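Local atomic coordinates of 11S globulin (Wrightia tinctoria, PDB entry 5WXU), a protein that probably serves as a hexameric seed storage protein, a nutrient reservoir for the seedling, and binds the plant hormone auxin (indole-3-acetic acid). Residues N191-Q195 / N196-Y200; P231-L234 / G235-S238. All coordinates share one frame; numbering follows the deposited sequence.

Contact 1. Residues N191-Q195 / N196-Y200; sequences NQLDQ and NLRRY. With PO4 (phosphate ion), chain N.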
loop_
_atom_site.group_PDB
_atom_site.type_symbol
_atom_site.label_atom_id
_atom_site.label_comp_id
_atom_site.label_asym_id
_atom_site.label_seq_id
_atom_site.Cartn_x
_atom_site.Cartn_y
_atom_site.Cartn_z
ATOM N N ASN B 191 -20.793 3.834 -3.982
ATOM C CA ASN B 191 -22.051 4.491 -4.281
ATOM C C ASN B 191 -22.013 5.917 -3.818
ATOM O O ASN B 191 -22.154 6.179 -2.611
ATOM C CB ASN B 191 -23.170 3.758 -3.591
ATOM C CG ASN B 191 -24.497 4.456 -3.707
ATOM O OD1 ASN B 191 -24.723 5.299 -4.618
ATOM N ND2 ASN B 191 -25.373 4.153 -2.734
ATOM N N GLN B 192 -21.840 6.852 -4.740
ATOM C CA GLN B 192 -21.792 8.263 -4.383
ATOM C C GLN B 192 -23.119 8.985 -4.534
ATOM O O GLN B 192 -23.166 10.228 -4.470
ATOM C CB GLN B 192 -20.727 9.033 -5.191
ATOM C CG GLN B 192 -19.317 8.522 -5.015
ATOM C CD GLN B 192 -18.243 9.444 -5.574
ATOM O OE1 GLN B 192 -18.457 10.653 -5.741
ATOM N NE2 GLN B 192 -17.049 8.903 -5.753
ATOM N N LEU B 193 -24.162 8.232 -4.837
ATOM C CA LEU B 193 -25.470 8.839 -5.115
ATOM C C LEU B 193 -26.196 9.074 -3.776
ATOM O O LEU B 193 -26.013 10.111 -3.193
ATOM C CB LEU B 193 -26.272 8.065 -6.118
ATOM C CG LEU B 193 -25.689 8.077 -7.526
ATOM C CD1 LEU B 193 -26.232 6.949 -8.373
ATOM C CD2 LEU B 193 -26.010 9.425 -8.202
ATOM N N ASP B 194 -27.012 8.129 -3.341
ATOM C CA ASP B 194 -27.658 8.177 -2.056
ATOM C C ASP B 194 -28.061 6.710 -1.762
ATOM O O ASP B 194 -27.810 5.782 -2.580
ATOM C CB ASP B 194 -28.858 9.124 -2.099
ATOM C CG ASP B 194 -29.843 8.731 -3.254
ATOM O OD1 ASP B 194 -30.274 7.582 -3.324
ATOM O OD2 ASP B 194 -30.114 9.568 -4.146
ATOM N N GLN B 195 -28.695 6.482 -0.631
ATOM C CA GLN B 195 -28.854 5.129 -0.131
ATOM C C GLN B 195 -30.099 4.424 -0.681
ATOM O O GLN B 195 -30.978 3.963 0.090
ATOM C CB GLN B 195 -28.850 5.153 1.418
ATOM C CG GLN B 195 -27.596 5.799 1.998
ATOM C CD GLN B 195 -26.356 5.057 1.510
ATOM O OE1 GLN B 195 -26.170 3.915 1.849
ATOM N NE2 GLN B 195 -25.573 5.677 0.649
ATOM N N ASN B 196 -30.148 4.329 -1.998
ATOM C CA ASN B 196 -31.255 3.701 -2.736
ATOM C C ASN B 196 -30.644 3.035 -3.938
ATOM O O ASN B 196 -29.734 3.595 -4.565
ATOM C CB ASN B 196 -32.295 4.726 -3.212
ATOM C CG ASN B 196 -32.942 5.480 -2.067
ATOM O OD1 ASN B 196 -32.524 6.633 -1.733
ATOM N ND2 ASN B 196 -33.878 4.822 -1.384
ATOM N N LEU B 197 -31.118 1.819 -4.266
ATOM C CA LEU B 197 -30.599 1.139 -5.433
ATOM C C LEU B 197 -31.184 1.639 -6.746
ATOM O O LEU B 197 -32.437 1.739 -6.864
ATOM C CB LEU B 197 -30.878 -0.365 -5.304
ATOM C CG LEU B 197 -30.365 -1.261 -6.392
ATOM C CD1 LEU B 197 -28.835 -1.239 -6.431
ATOM C CD2 LEU B 197 -30.857 -2.696 -6.173
ATOM N N ARG B 198 -30.313 1.832 -7.729
ATOM C CA ARG B 198 -30.655 2.020 -9.114
ATOM C C ARG B 198 -30.343 0.812 -9.913
ATOM O O ARG B 198 -29.270 0.172 -9.743
ATOM C CB ARG B 198 -29.876 3.172 -9.773
ATOM C CG ARG B 198 -30.325 4.571 -9.461
ATOM C CD ARG B 198 -29.884 5.062 -8.150
ATOM N NE ARG B 198 -30.086 6.513 -7.967
ATOM C CZ ARG B 198 -30.071 7.051 -6.784
ATOM N NH1 ARG B 198 -29.882 6.298 -5.725
ATOM N NH2 ARG B 198 -30.288 8.343 -6.626
ATOM N N ARG B 199 -31.279 0.426 -10.804
ATOM C CA ARG B 199 -31.022 -0.621 -11.777
ATOM C C ARG B 199 -31.210 -0.097 -13.160
ATOM O O ARG B 199 -32.319 0.186 -13.569
ATOM C CB ARG B 199 -31.921 -1.865 -11.582
ATOM C CG ARG B 199 -31.890 -2.414 -10.135
ATOM C CD ARG B 199 -32.841 -3.612 -9.988
ATOM N NE ARG B 199 -33.423 -3.692 -8.653
ATOM C CZ ARG B 199 -33.336 -4.741 -7.848
ATOM N NH1 ARG B 199 -32.639 -5.846 -8.183
ATOM N NH2 ARG B 199 -33.934 -4.654 -6.664
ATOM N N TYR B 200 -30.101 0.008 -13.890
ATOM C CA TYR B 200 -30.063 0.637 -15.186
ATOM C C TYR B 200 -29.873 -0.467 -16.188
ATOM O O TYR B 200 -28.827 -1.037 -16.282
ATOM C CB TYR B 200 -28.974 1.723 -15.265
ATOM C CG TYR B 200 -29.369 3.043 -14.543
ATOM C CD1 TYR B 200 -30.576 3.169 -13.799
ATOM C CD2 TYR B 200 -28.604 4.152 -14.635
ATOM C CE1 TYR B 200 -30.901 4.341 -13.135
ATOM C CE2 TYR B 200 -28.900 5.325 -13.940
ATOM C CZ TYR B 200 -30.051 5.450 -13.216
ATOM O OH TYR B 200 -30.387 6.676 -12.594
HETATM P P PO4 N . -29.505 -6.262 -10.904
HETATM O O1 PO4 N . -29.697 -4.953 -11.824
HETATM O O2 PO4 N . -28.623 -7.419 -11.344
HETATM O O3 PO4 N . -28.627 -5.850 -9.715
HETATM O O4 PO4 N . -30.740 -6.733 -10.134
#
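Arg198 reaches back to Asp194 in a salt bridge that closes a compact turn of the N-terminal cupin domain, where an Asx turn at Asn191 and an inverse gamma turn centred on Gln195 lead into strand 198-201. The grip is end-on: NH1 of Arg198 lies 2.8 Å from OD1 of Asp194, and Arg198 NH2 is likewise 2.8 Å from Asp194 OD2, the second bond nearly straight at 174°. Both oxygens lie near the guanidinium plane, yet the carboxylate is turned 40° against it, so NH1 meets OD1 from above the carboxylate plane. Arginine suits this place because its planar N-H groups can serve several acceptors: NH1 of Arg198 also donates to Asn196 O, 2.9 Å away, a carbonyl two residues back in the chain. A bend at chi2 (78°) folds the arginine toward the turn. Asp194 OD2 also accepts from Cys44 N of a second subunit.

Asn191 bridges the turn with both ends of its amide: OD1 accepts from Leu193 N, while ND2 donates to Asp194 O at 2.9 Å. Against these directional bonds at the guanidinium edge stands a nonpolar contact on one face, Leu193 CD1 lying 3.9 Å from Arg198 NE. Farther along, Arg199 turns to a phosphate, probably from the crystallisation liquor; Leu197 CD2 covers one face of its guanidinium, and Arg199 NH1 donates to phosphate O4 at 2.9 Å.

Contact 2. Residues P231-L234 / G235-S238; sequences PQFL and GRAS
Pro231 O accepts from Gly235 N, 2.8 Å away, the first of four i to i+4 bonds that build the short alpha-helix 231-238. Proline, lacking an N-H, suits this first turn, where none is needed for a helical bond; just ahead, Asp230 OD1 accepts from Gln232 N. Gln232 comes next, on an exposed side: its O accepts from Arg236 N at 3.0 Å and lies along the aliphatic part of that arginine, 3.6 Å from Arg236 CB.

Phe233 follows. Its ring and the Arg236 guanidinium are near-parallel, 22° apart, but the two side chains cross at a slant, with Phe233 CD1 4.1 Å from Arg236 NH1. The aromatic ring also suits the subunit interface, where it forms a cation-pi contact with Arg364 of a second subunit and packs on Met343 of that subunit. Small Ala237, bonded through its N to Phe233 O, packs against the same Met343.

Leu234, buried, packs against Ile245 of helix 242-248. Its carbonyl takes two donors from Ser238: the backbone N at 2.9 Å and, since chi1 (-42°) folds the hydroxyl back beside the backbone N, the side-chain OG at 2.8 Å from Leu234 O.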
loop_
_atom_site.group_PDB
_atom_site.type_symbol
_atom_site.label_atom_id
_atom_site.label_comp_id
_atom_site.label_asym_id
_atom_site.label_seq_id
_atom_site.Cartn_x
_atom_site.Cartn_y
_atom_site.Cartn_z
ATOM N N PRO B 231 -34.113 9.282 -29.886
ATOM C CA PRO B 231 -33.581 8.251 -30.763
ATOM C C PRO B 231 -32.811 8.738 -31.940
ATOM O O PRO B 231 -31.912 8.007 -32.402
ATOM C CB PRO B 231 -34.828 7.450 -31.193
ATOM C CG PRO B 231 -35.939 8.413 -31.061
ATOM C CD PRO B 231 -35.602 9.326 -29.895
ATOM N N GLN B 232 -33.052 9.952 -32.426
ATOM C CA GLN B 232 -32.309 10.472 -33.567
ATOM C C GLN B 232 -30.901 10.854 -33.158
ATOM O O GLN B 232 -30.001 10.667 -33.898
ATOM C CB GLN B 232 -32.981 11.714 -34.190
ATOM C CG GLN B 232 -34.246 11.403 -34.984
ATOM C CD GLN B 232 -33.990 11.023 -36.443
ATOM O OE1 GLN B 232 -32.841 11.083 -36.943
ATOM N NE2 GLN B 232 -35.069 10.607 -37.141
ATOM N N PHE B 233 -30.786 11.366 -31.945
ATOM C CA PHE B 233 -29.506 11.854 -31.379
ATOM C C PHE B 233 -28.645 10.654 -31.064
ATOM O O PHE B 233 -27.526 10.512 -31.580
ATOM C CB PHE B 233 -29.840 12.701 -30.154
ATOM C CG PHE B 233 -28.671 13.507 -29.580
ATOM C CD1 PHE B 233 -27.572 13.852 -30.313
ATOM C CD2 PHE B 233 -28.736 13.917 -28.248
ATOM C CE1 PHE B 233 -26.550 14.606 -29.729
ATOM C CE2 PHE B 233 -27.711 14.643 -27.665
ATOM C CZ PHE B 233 -26.638 15.012 -28.425
ATOM N N LEU B 234 -29.232 9.699 -30.346
ATOM C CA LEU B 234 -28.551 8.449 -30.122
ATOM C C LEU B 234 -28.205 7.674 -31.413
ATOM O O LEU B 234 -27.095 7.089 -31.558
ATOM C CB LEU B 234 -29.320 7.599 -29.124
ATOM C CG LEU B 234 -28.638 6.274 -28.774
ATOM C CD1 LEU B 234 -27.259 6.423 -28.148
ATOM C CD2 LEU B 234 -29.557 5.583 -27.771
ATOM N N GLY B 235 -29.135 7.687 -32.391
ATOM C CA GLY B 235 -28.846 7.120 -33.688
ATOM C C GLY B 235 -27.663 7.739 -34.390
ATOM O O GLY B 235 -26.824 7.043 -34.873
ATOM N N ARG B 236 -27.536 9.065 -34.361
ATOM C CA ARG B 236 -26.414 9.709 -35.036
ATOM C C ARG B 236 -25.098 9.374 -34.352
ATOM O O ARG B 236 -24.079 9.134 -35.000
ATOM C CB ARG B 236 -26.633 11.227 -35.177
ATOM C CG ARG B 236 -27.476 11.508 -36.441
ATOM C CD ARG B 236 -28.306 12.809 -36.434
ATOM N NE ARG B 236 -27.579 13.958 -35.863
ATOM C CZ ARG B 236 -27.945 14.685 -34.786
ATOM N NH1 ARG B 236 -29.073 14.447 -34.098
ATOM N NH2 ARG B 236 -27.169 15.691 -34.400
ATOM N N ALA B 237 -25.157 9.319 -33.023
ATOM C CA ALA B 237 -23.976 8.931 -32.293
ATOM C C ALA B 237 -23.493 7.484 -32.587
ATOM O O ALA B 237 -22.306 7.215 -32.869
ATOM C CB ALA B 237 -24.235 9.177 -30.808
ATOM N N SER B 238 -24.455 6.551 -32.588
ATOM C CA SER B 238 -24.163 5.155 -32.891
ATOM C C SER B 238 -23.921 4.761 -34.364
ATOM O O SER B 238 -23.430 3.660 -34.611
ATOM C CB SER B 238 -25.272 4.288 -32.350
ATOM O OG SER B 238 -25.651 4.721 -31.085
#

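Contact 1 comes first along the chain, in the loop that follows strand 178-185 and runs into strand 198-201; contact 2 follows it as helix 231-238. Their centres are 27 Å apart and their nearest atoms about 13 Å, so they do not touch. Strand 198-201, which contact 1 enters, pairs in parallel with strand 221-224, and helix 231-238 follows the latter in the chain. They lie on the same side of the chain's centre, the centre of contact 1 about 17 Å and that of contact 2 about 37 Å from it. Both meet the second subunit, which gives this part of the chain two separate footholds in the hexamer.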